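Local coordinates for protein voltage-sensor containing phosphatase (Ciona intestinalis, PDB 3V0D) that probably dephosphorylates membrane phosphoinositides through a PTEN-like phosphatase and C2 module whose activity is switched by membrane voltage, at residues N96-V101 / T133-S138; W140-G145 / R180-F185; E186-N191 / Q195-K200; T205-T210 / L223-V228. The protein carries 1 engineered substitution. All coordinates share one frame; numbering follows the deposited sequence.

Contact 1. Residues N96-V101 / T133-S138; sequences NVPTLV and TGTLVS
P98 and L136 form the apolar side of this contact. The pyrrolidine ring slides past the leucine, with P98 CG 4.1 Å from L136 CD1. At the adjacent ring atom, P98 CD lies 4.3 Å from T135 CG2. These are the closest approaches between the two segments, so even the tighter half is only lightly packed.

The looser side is bridged by one water. It donates to N96 O at 2.9 Å and to T135 OG1 at 3.0 Å, so the water, not a direct contact, links N96 and T135. The T135 hydroxyl is turned back along its helix (chi1 -54°), where it also bonds to G131 O. It therefore serves the helix and the bridging water at once.

The helix carrying T135 and L136 follows the phosphate-binding loop of the PTP signature. T133 OG1 bonds to S126 OG, the engineered serine at the position of the signature cysteine. Around the contact, helix 176-191 touches V97 and T135 through Q178, helix 150-161 packs F157 on T133 and S138, and W293 of strand 290-295 donates from NE1 to N96 OD1 and covers V97.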
# COMPACT_ATOMS: atom_id res chain seq x y z
N ASN A 96 4.08 1.47 0.19
CA ASN A 96 3.31 1.78 -1.00
C ASN A 96 2.54 0.54 -1.45
O ASN A 96 2.41 -0.44 -0.70
CB ASN A 96 4.23 2.37 -2.08
CG ASN A 96 4.66 3.79 -1.71
OD1 ASN A 96 3.92 4.75 -1.95
ND2 ASN A 96 5.84 3.94 -1.13
N VAL A 97 1.96 0.59 -2.65
CA VAL A 97 1.02 -0.43 -3.12
C VAL A 97 1.46 -0.97 -4.46
O VAL A 97 2.15 -0.28 -5.23
CB VAL A 97 -0.44 0.12 -3.23
CG1 VAL A 97 -1.01 0.40 -1.84
CG2 VAL A 97 -0.51 1.34 -4.14
N PRO A 98 1.03 -2.19 -4.79
CA PRO A 98 1.19 -2.68 -6.17
C PRO A 98 0.22 -1.93 -7.09
O PRO A 98 -0.83 -1.45 -6.66
CB PRO A 98 0.74 -4.14 -6.05
CG PRO A 98 -0.32 -4.11 -4.99
CD PRO A 98 0.21 -3.11 -3.97
N THR A 99 0.54 -1.92 -8.38
CA THR A 99 -0.48 -1.52 -9.34
C THR A 99 -1.61 -2.55 -9.30
O THR A 99 -1.39 -3.72 -8.95
CB THR A 99 0.07 -1.39 -10.76
OG1 THR A 99 0.51 -2.68 -11.20
CG2 THR A 99 1.18 -0.35 -10.84
N LEU A 100 -2.81 -2.15 -9.72
CA LEU A 100 -3.90 -3.13 -9.80
C LEU A 100 -3.58 -4.20 -10.81
O LEU A 100 -3.88 -5.38 -10.56
CB LEU A 100 -5.27 -2.49 -10.03
CG LEU A 100 -5.83 -1.68 -8.85
CD1 LEU A 100 -7.20 -1.15 -9.23
CD2 LEU A 100 -5.92 -2.50 -7.57
N VAL A 101 -2.95 -3.84 -11.93
CA VAL A 101 -2.52 -4.87 -12.88
C VAL A 101 -1.62 -5.88 -12.19
O VAL A 101 -1.79 -7.10 -12.35
CB VAL A 101 -1.84 -4.22 -14.09
CG1 VAL A 101 -1.06 -5.25 -14.90
CG2 VAL A 101 -2.87 -3.52 -14.95
N THR A 133 3.18 -7.20 2.63
CA THR A 133 2.75 -8.58 2.80
C THR A 133 1.25 -8.66 3.12
O THR A 133 0.51 -9.47 2.53
CB THR A 133 3.62 -9.27 3.85
OG1 THR A 133 4.92 -9.45 3.30
CG2 THR A 133 3.10 -10.64 4.23
N GLY A 134 0.79 -7.82 4.05
CA GLY A 134 -0.61 -7.86 4.42
C GLY A 134 -1.54 -7.48 3.28
O GLY A 134 -2.66 -7.97 3.20
N THR A 135 -1.10 -6.59 2.39
CA THR A 135 -1.93 -6.18 1.27
C THR A 135 -2.21 -7.41 0.39
O THR A 135 -3.36 -7.65 -0.03
CB THR A 135 -1.21 -5.11 0.42
OG1 THR A 135 -0.80 -4.01 1.24
CG2 THR A 135 -2.07 -4.58 -0.68
N LEU A 136 -1.16 -8.18 0.07
CA LEU A 136 -1.34 -9.34 -0.80
C LEU A 136 -1.95 -10.54 -0.08
O LEU A 136 -2.75 -11.25 -0.68
CB LEU A 136 -0.05 -9.69 -1.54
CG LEU A 136 0.16 -8.91 -2.86
CD1 LEU A 136 0.28 -7.40 -2.61
CD2 LEU A 136 1.34 -9.44 -3.63
N VAL A 137 -1.55 -10.77 1.17
CA VAL A 137 -2.15 -11.87 1.91
C VAL A 137 -3.66 -11.65 2.06
O VAL A 137 -4.47 -12.56 1.87
CB VAL A 137 -1.50 -12.09 3.29
CG1 VAL A 137 -2.33 -13.05 4.14
CG2 VAL A 137 -0.09 -12.61 3.17
N SER A 138 -4.06 -10.42 2.42
CA SER A 138 -5.48 -10.14 2.62
C SER A 138 -6.24 -10.28 1.32
O SER A 138 -7.35 -10.80 1.29
CB SER A 138 -5.67 -8.75 3.23
OG SER A 138 -5.06 -8.65 4.50
O HOH W 1 1.35 -3.13 -0.72

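Contact 2. Residues W140-G145 / R180-F185; sequences WLLEDG and RYVGYF
L142 meets V182 and F185 where two helices of the PTP-type phosphatase domain, 131-143 and 176-191, pack against each other. The first ends nearby in a Schellman motif, with G145 at positive phi and its N bonded to L142 O.

L142 can be followed outward. L142 CB is 4.2 Å from F185 CE2. CG is directed away from the carbonyl carbon (chi1 -73°) and carries the chain onward to the facing helix. There L142 CD1 reaches V182 CG1 at 3.8 Å, and it also comes to 4.2 Å from F185 CD2. The methyl thus sits between the valine branch and the rim of the phenyl ring, meeting the ring near its plane rather than over a face. A153 of helix 150-161 touches L142 as well.

F185 sends its ring back toward the first helix, with CG opposite the backbone N (chi1 -177°). The ring edge runs along the backbone there, and E143 N lies in the ring plane, 4.0 Å from F185 CE2. The side chain of E143 crosses the phenylalanine at about a right angle, its carboxylate 62° from the ring plane. OE1 is held in a salt bridge by K111 NZ, while K189 makes a weak, long ion pair with OE2. E143 OE2 points at the ring edge, 3.6 Å from F185 CZ.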
# COMPACT_ATOMS: atom_id res chain seq x y z
N TRP A 140 -5.40 -12.26 -1.17
CA TRP A 140 -5.51 -13.71 -1.41
C TRP A 140 -6.62 -14.35 -0.60
O TRP A 140 -7.36 -15.18 -1.10
CB TRP A 140 -4.16 -14.40 -1.16
CG TRP A 140 -4.32 -15.88 -1.23
CD1 TRP A 140 -4.33 -16.76 -0.16
CD2 TRP A 140 -4.63 -16.66 -2.37
NE1 TRP A 140 -4.60 -18.03 -0.59
CE2 TRP A 140 -4.81 -17.99 -1.94
CE3 TRP A 140 -4.79 -16.36 -3.72
CZ2 TRP A 140 -5.13 -19.02 -2.82
CZ3 TRP A 140 -5.11 -17.39 -4.60
CH2 TRP A 140 -5.27 -18.70 -4.14
N LEU A 141 -6.73 -13.97 0.68
CA LEU A 141 -7.76 -14.55 1.53
C LEU A 141 -9.16 -14.23 1.04
O LEU A 141 -10.06 -15.06 1.17
CB LEU A 141 -7.57 -14.12 2.98
CG LEU A 141 -6.30 -14.64 3.62
CD1 LEU A 141 -6.07 -13.96 4.97
CD2 LEU A 141 -6.30 -16.19 3.72
N LEU A 142 -9.34 -13.04 0.47
CA LEU A 142 -10.60 -12.69 -0.19
C LEU A 142 -10.81 -13.57 -1.42
O LEU A 142 -11.91 -14.10 -1.64
CB LEU A 142 -10.60 -11.23 -0.64
CG LEU A 142 -10.74 -10.18 0.44
CD1 LEU A 142 -10.52 -8.78 -0.15
CD2 LEU A 142 -12.09 -10.29 1.14
N GLU A 143 -9.78 -13.70 -2.26
CA GLU A 143 -9.90 -14.55 -3.46
C GLU A 143 -10.28 -15.98 -3.09
O GLU A 143 -11.10 -16.61 -3.76
CB GLU A 143 -8.59 -14.55 -4.24
CG GLU A 143 -8.67 -15.48 -5.46
CD GLU A 143 -9.77 -15.13 -6.45
OE1 GLU A 143 -10.19 -16.03 -7.22
OE2 GLU A 143 -10.23 -13.97 -6.44
N ASP A 144 -9.67 -16.49 -2.02
CA ASP A 144 -9.86 -17.86 -1.61
C ASP A 144 -11.16 -18.06 -0.86
O ASP A 144 -11.50 -19.18 -0.52
CB ASP A 144 -8.67 -18.28 -0.74
CG ASP A 144 -8.43 -19.78 -0.72
OD1 ASP A 144 -7.99 -20.27 0.34
OD2 ASP A 144 -8.67 -20.46 -1.76
N GLY A 145 -11.89 -16.99 -0.56
CA GLY A 145 -13.24 -17.08 -0.00
C GLY A 145 -13.32 -17.20 1.50
O GLY A 145 -14.41 -17.36 2.01
N ARG A 180 -6.89 0.72 1.16
CA ARG A 180 -7.70 1.07 0.02
C ARG A 180 -7.54 0.04 -1.11
O ARG A 180 -8.52 -0.30 -1.78
CB ARG A 180 -7.34 2.47 -0.44
CG ARG A 180 -8.07 2.93 -1.68
CD ARG A 180 -8.01 4.45 -1.87
NE ARG A 180 -6.74 5.08 -1.49
CZ ARG A 180 -6.48 5.72 -0.34
NH1 ARG A 180 -5.28 6.21 -0.18
NH2 ARG A 180 -7.38 5.89 0.63
N TYR A 181 -6.32 -0.42 -1.35
CA TYR A 181 -6.07 -1.33 -2.46
C TYR A 181 -6.65 -2.72 -2.22
O TYR A 181 -7.12 -3.36 -3.16
CB TYR A 181 -4.57 -1.33 -2.83
CG TYR A 181 -4.29 -0.25 -3.86
CD1 TYR A 181 -4.56 1.10 -3.59
CD2 TYR A 181 -3.84 -0.58 -5.14
CE1 TYR A 181 -4.40 2.07 -4.53
CE2 TYR A 181 -3.70 0.41 -6.12
CZ TYR A 181 -3.99 1.72 -5.81
OH TYR A 181 -3.91 2.71 -6.76
N VAL A 182 -6.67 -3.19 -0.96
CA VAL A 182 -7.39 -4.43 -0.67
C VAL A 182 -8.89 -4.20 -0.95
O VAL A 182 -9.57 -5.08 -1.50
CB VAL A 182 -7.14 -4.95 0.76
CG1 VAL A 182 -7.85 -6.27 0.98
CG2 VAL A 182 -5.64 -5.12 1.01
N GLY A 183 -9.40 -3.02 -0.60
CA GLY A 183 -10.79 -2.68 -0.91
C GLY A 183 -11.05 -2.64 -2.40
O GLY A 183 -12.10 -3.09 -2.86
N TYR A 184 -10.11 -2.11 -3.18
CA TYR A 184 -10.22 -2.15 -4.62
C TYR A 184 -10.33 -3.59 -5.12
O TYR A 184 -11.14 -3.89 -6.02
CB TYR A 184 -9.03 -1.50 -5.28
CG TYR A 184 -8.95 0.02 -5.27
CD1 TYR A 184 -7.76 0.63 -5.65
CD2 TYR A 184 -10.03 0.85 -4.94
CE1 TYR A 184 -7.66 2.01 -5.77
CE2 TYR A 184 -9.94 2.24 -5.05
CZ TYR A 184 -8.75 2.81 -5.51
OH TYR A 184 -8.61 4.17 -5.66
N PHE A 185 -9.51 -4.50 -4.58
CA PHE A 185 -9.60 -5.89 -4.98
C PHE A 185 -10.98 -6.48 -4.66
O PHE A 185 -11.56 -7.18 -5.48
CB PHE A 185 -8.47 -6.72 -4.37
CG PHE A 185 -8.53 -8.14 -4.85
CD1 PHE A 185 -8.31 -8.45 -6.19
CD2 PHE A 185 -8.92 -9.17 -3.98
CE1 PHE A 185 -8.49 -9.75 -6.66
CE2 PHE A 185 -9.07 -10.46 -4.45
CZ PHE A 185 -8.84 -10.76 -5.77

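Contact 3. Residues E186-N191 / Q195-K200; sequences EKIKKN and QLPPMK
I188 touches both Q195 and P197 as the chain turns back on itself after helix 176-191. The helix segment opens with E186. E186 OE2 forms a salt bridge with K190 NZ at 2.9 Å, one turn on. The ammonium meets OE2 on the anti side, 26° out of the carboxylate plane. OE1 of E186 takes a hydrogen bond from A150 N.

I188 comes next and makes every side-chain contact with the returning chain. Its two branches serve different partners. I188 CG2, opposite the backbone N, comes 3.4 Å from Q195 O. CG1 takes the position beside the backbone N (chi1 -75°) and leads to the proline. The I188 and P197 side chains cross at about a right angle. I188 CG1 is 3.9 Å from P197 CG, and the terminal I188 CD1 is 3.8 Å from P197 CD. A backbone hydrogen bond between I188 and G194 closes the turn just before Q195. L100 of helix 100-115 touches I188 too.

K189 points away from the returning chain. K190 then completes the bridge to E186, and its NZ also bonds to D148 O. The helix ends at N191.

The chemistry is divided: E186 and K190 bond to each other and to the backbone of A150 and D148, whereas 195-200 is met by van der Waals packing on I188, next to the I188–G194 backbone bond.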
# COMPACT_ATOMS: atom_id res chain seq x y z
N GLU A 186 -11.49 -6.19 -3.47
CA GLU A 186 -12.84 -6.64 -3.12
C GLU A 186 -13.86 -6.16 -4.16
O GLU A 186 -14.72 -6.93 -4.60
CB GLU A 186 -13.20 -6.13 -1.73
CG GLU A 186 -14.62 -6.53 -1.29
CD GLU A 186 -15.10 -5.88 -0.00
OE1 GLU A 186 -14.29 -5.36 0.78
OE2 GLU A 186 -16.33 -5.91 0.26
N LYS A 187 -13.76 -4.89 -4.55
CA LYS A 187 -14.68 -4.32 -5.53
C LYS A 187 -14.52 -4.98 -6.90
O LYS A 187 -15.52 -5.21 -7.61
CB LYS A 187 -14.46 -2.80 -5.65
CG LYS A 187 -15.46 -2.10 -6.56
CD LYS A 187 -15.44 -0.58 -6.41
CE LYS A 187 -15.94 -0.13 -5.05
NZ LYS A 187 -17.31 -0.66 -4.74
N ILE A 188 -13.29 -5.28 -7.29
CA ILE A 188 -13.03 -5.96 -8.55
C ILE A 188 -13.68 -7.36 -8.56
O ILE A 188 -14.34 -7.75 -9.53
CB ILE A 188 -11.52 -6.01 -8.81
CG1 ILE A 188 -11.07 -4.63 -9.25
CG2 ILE A 188 -11.16 -7.09 -9.85
CD1 ILE A 188 -9.58 -4.41 -9.24
N LYS A 189 -13.52 -8.10 -7.47
CA LYS A 189 -14.15 -9.42 -7.36
C LYS A 189 -15.66 -9.31 -7.39
O LYS A 189 -16.32 -10.10 -8.07
CB LYS A 189 -13.58 -10.13 -6.12
CG LYS A 189 -13.98 -11.59 -5.93
CD LYS A 189 -13.25 -12.22 -4.76
CE LYS A 189 -13.70 -13.64 -4.50
NZ LYS A 189 -13.46 -14.55 -5.64
N LYS A 190 -16.21 -8.36 -6.64
CA LYS A 190 -17.66 -8.31 -6.49
C LYS A 190 -18.37 -7.69 -7.67
O LYS A 190 -19.47 -8.14 -8.02
CB LYS A 190 -18.03 -7.58 -5.20
CG LYS A 190 -17.74 -8.37 -3.94
CD LYS A 190 -18.23 -7.67 -2.69
CE LYS A 190 -17.99 -8.53 -1.45
NZ LYS A 190 -18.39 -7.85 -0.19
N ASN A 191 -17.78 -6.69 -8.32
CA ASN A 191 -18.48 -5.89 -9.33
C ASN A 191 -17.96 -6.02 -10.74
O ASN A 191 -18.67 -5.66 -11.68
CB ASN A 191 -18.47 -4.40 -8.94
CG ASN A 191 -19.17 -4.13 -7.59
OD1 ASN A 191 -19.85 -5.00 -7.04
ND2 ASN A 191 -19.01 -2.92 -7.09
N GLN A 195 -12.09 -9.06 -13.07
CA GLN A 195 -11.36 -8.50 -14.21
C GLN A 195 -10.95 -7.07 -13.89
O GLN A 195 -11.63 -6.37 -13.14
CB GLN A 195 -12.25 -8.47 -15.48
CG GLN A 195 -12.94 -9.80 -15.81
CD GLN A 195 -12.02 -10.91 -16.29
OE1 GLN A 195 -12.37 -12.10 -16.22
NE2 GLN A 195 -10.87 -10.55 -16.83
N LEU A 196 -9.83 -6.62 -14.47
CA LEU A 196 -9.43 -5.24 -14.32
C LEU A 196 -10.56 -4.33 -14.81
O LEU A 196 -11.10 -4.55 -15.90
CB LEU A 196 -8.15 -4.96 -15.12
CG LEU A 196 -7.47 -3.62 -14.82
CD1 LEU A 196 -6.79 -3.66 -13.45
CD2 LEU A 196 -6.47 -3.25 -15.90
N PRO A 197 -10.92 -3.29 -14.05
CA PRO A 197 -11.96 -2.37 -14.54
C PRO A 197 -11.53 -1.67 -15.82
O PRO A 197 -10.33 -1.53 -16.07
CB PRO A 197 -12.10 -1.36 -13.38
CG PRO A 197 -11.68 -2.13 -12.17
CD PRO A 197 -10.54 -2.99 -12.65
N PRO A 198 -12.50 -1.19 -16.60
CA PRO A 198 -12.12 -0.47 -17.82
C PRO A 198 -11.31 0.78 -17.52
O PRO A 198 -11.51 1.44 -16.49
CB PRO A 198 -13.46 -0.05 -18.44
CG PRO A 198 -14.51 -0.51 -17.56
CD PRO A 198 -13.95 -1.21 -16.37
N MET A 199 -10.42 1.10 -18.44
CA MET A 199 -9.61 2.30 -18.35
C MET A 199 -10.47 3.56 -18.20
O MET A 199 -11.53 3.70 -18.82
CB MET A 199 -8.68 2.39 -19.57
CG MET A 199 -7.59 3.48 -19.47
SD MET A 199 -6.41 3.59 -20.83
CE MET A 199 -5.47 2.07 -20.62
N LYS A 200 -10.00 4.47 -17.34
CA LYS A 200 -10.59 5.79 -17.26
C LYS A 200 -9.46 6.80 -17.27
O LYS A 200 -8.54 6.75 -16.44
CB LYS A 200 -11.42 5.92 -16.00
CG LYS A 200 -12.21 7.19 -15.89
CD LYS A 200 -13.45 6.98 -15.03
CE LYS A 200 -13.28 7.59 -13.67
NZ LYS A 200 -13.67 6.62 -12.63

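Contact 4. Residues T205-T210 / L223-V228; sequences TGVTIT and LSMQIV
V207 meets M225, and I209 meets L223, without a flat side chain among the four: the contact is made of aliphatic branches and one thioether. The flat groups belong to its surroundings. F239, from a loop, touches V207, L223 and M225, F327 touches I209, and F274 touches M225.

The two strands belong to different sheets of the C2 beta sandwich. Strand 202-210 lies in the middle of the five-stranded sheet, and strand 223-229 is an inner strand of the four-stranded one. Their backbones stay well apart, with V207 CA 9.2 Å from M225 CA. The side chains fill the distance.

M225 is extended through chi1 and chi2, both -177°, which carries its sulfur far from its own strand. It bends at chi3, so SD rather than CE makes the nearest approach. V207 and M225 meet tip to tip, with V207 CG1 4.0 Å from M225 SD. The second pair is also tip to tip: I209 CD1 stands 3.9 Å from L223 CD1. Both chains are extended at chi2, so each leads with a terminal methyl.

Neighbouring strands close in around these pairs. C258 and L331 touch V207, V256 touches I209, and V272 touches M225. At the start of the first segment, T205 and G206 form a classic beta bulge opposite T332.

The two sheets are therefore joined here by dispersion forces and the burial of apolar surface, while backbone hydrogen bonding runs within each sheet.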
# COMPACT_ATOMS: atom_id res chain seq x y z
N THR A 205 -7.63 18.73 -11.89
CA THR A 205 -7.81 20.16 -12.14
C THR A 205 -7.87 20.98 -10.86
O THR A 205 -7.81 22.22 -10.93
CB THR A 205 -9.08 20.42 -12.92
OG1 THR A 205 -10.17 19.88 -12.18
CG2 THR A 205 -9.01 19.80 -14.31
N GLY A 206 -7.94 20.34 -9.70
CA GLY A 206 -7.95 21.07 -8.46
C GLY A 206 -7.61 20.19 -7.27
O GLY A 206 -7.80 18.95 -7.31
N VAL A 207 -7.11 20.81 -6.20
CA VAL A 207 -6.89 20.15 -4.93
C VAL A 207 -7.38 21.07 -3.83
O VAL A 207 -7.11 22.28 -3.86
CB VAL A 207 -5.41 19.69 -4.74
CG1 VAL A 207 -4.37 20.84 -4.92
CG2 VAL A 207 -5.22 18.96 -3.42
N THR A 208 -8.11 20.50 -2.87
CA THR A 208 -8.69 21.24 -1.75
C THR A 208 -8.26 20.53 -0.47
O THR A 208 -8.45 19.32 -0.37
CB THR A 208 -10.22 21.26 -1.86
OG1 THR A 208 -10.56 21.84 -3.12
CG2 THR A 208 -10.85 22.08 -0.73
N ILE A 209 -7.71 21.30 0.48
CA ILE A 209 -7.29 20.74 1.75
C ILE A 209 -8.01 21.50 2.86
O ILE A 209 -7.90 22.72 2.96
CB ILE A 209 -5.77 20.86 1.94
CG1 ILE A 209 -5.02 20.27 0.74
CG2 ILE A 209 -5.36 20.21 3.26
CD1 ILE A 209 -3.50 20.44 0.79
N THR A 210 -8.74 20.75 3.68
CA THR A 210 -9.46 21.32 4.82
C THR A 210 -8.67 21.14 6.11
O THR A 210 -7.83 20.26 6.20
CB THR A 210 -10.85 20.68 4.96
OG1 THR A 210 -10.70 19.27 5.21
CG2 THR A 210 -11.68 20.94 3.71
N LEU A 223 3.42 24.40 0.81
CA LEU A 223 3.13 23.11 0.20
C LEU A 223 3.43 23.05 -1.30
O LEU A 223 3.28 24.03 -2.04
CB LEU A 223 1.66 22.74 0.43
CG LEU A 223 1.25 22.50 1.89
CD1 LEU A 223 -0.25 22.24 1.97
CD2 LEU A 223 2.04 21.37 2.54
N SER A 224 3.76 21.84 -1.72
CA SER A 224 3.83 21.50 -3.13
C SER A 224 3.21 20.11 -3.28
O SER A 224 3.10 19.35 -2.32
CB SER A 224 5.27 21.55 -3.66
OG SER A 224 6.12 20.78 -2.86
N MET A 225 2.82 19.79 -4.51
CA MET A 225 2.14 18.53 -4.80
C MET A 225 2.78 17.91 -6.03
O MET A 225 2.89 18.57 -7.07
CB MET A 225 0.65 18.76 -5.04
CG MET A 225 -0.13 17.48 -5.27
SD MET A 225 -1.86 17.75 -5.65
CE MET A 225 -1.73 18.38 -7.32
N GLN A 226 3.18 16.65 -5.92
CA GLN A 226 3.76 15.90 -7.02
C GLN A 226 2.82 14.77 -7.39
O GLN A 226 2.36 14.02 -6.52
CB GLN A 226 5.10 15.32 -6.56
CG GLN A 226 5.86 14.60 -7.66
CD GLN A 226 7.04 13.86 -7.12
OE1 GLN A 226 6.91 13.05 -6.20
NE2 GLN A 226 8.23 14.09 -7.70
N ILE A 227 2.57 14.63 -8.69
CA ILE A 227 1.78 13.51 -9.21
C ILE A 227 2.74 12.55 -9.92
O ILE A 227 3.53 12.98 -10.77
CB ILE A 227 0.67 13.98 -10.18
CG1 ILE A 227 -0.21 15.05 -9.52
CG2 ILE A 227 -0.12 12.77 -10.70
CD1 ILE A 227 -1.37 15.55 -10.37
N VAL A 228 2.66 11.28 -9.54
CA VAL A 228 3.53 10.23 -10.05
C VAL A 228 2.67 9.16 -10.73
O VAL A 228 1.64 8.73 -10.18
CB VAL A 228 4.34 9.61 -8.88
CG1 VAL A 228 5.11 8.35 -9.32
CG2 VAL A 228 5.28 10.63 -8.27

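From the N terminus, contact 1 comes first, closing a loop from the turn just before helix 100-115 to helix 131-143. Contact 2 opens further along that same helix and closes at helix 176-191. Contact 3 then turns the end of helix 176-191 onto the loop 195-200, which runs on to strand 202-210. Contact 4 closes a short loop between the two C2 sheets. All four are in series; none nests or crosses. The first three touch: Y181 packs on V97 and L100, K189 on L142, and L196 on L100 and V101. Together they tie three phosphatase helices to loop 195-200. Contact 4 stands apart, its centre about 26 Å from that of contact 3.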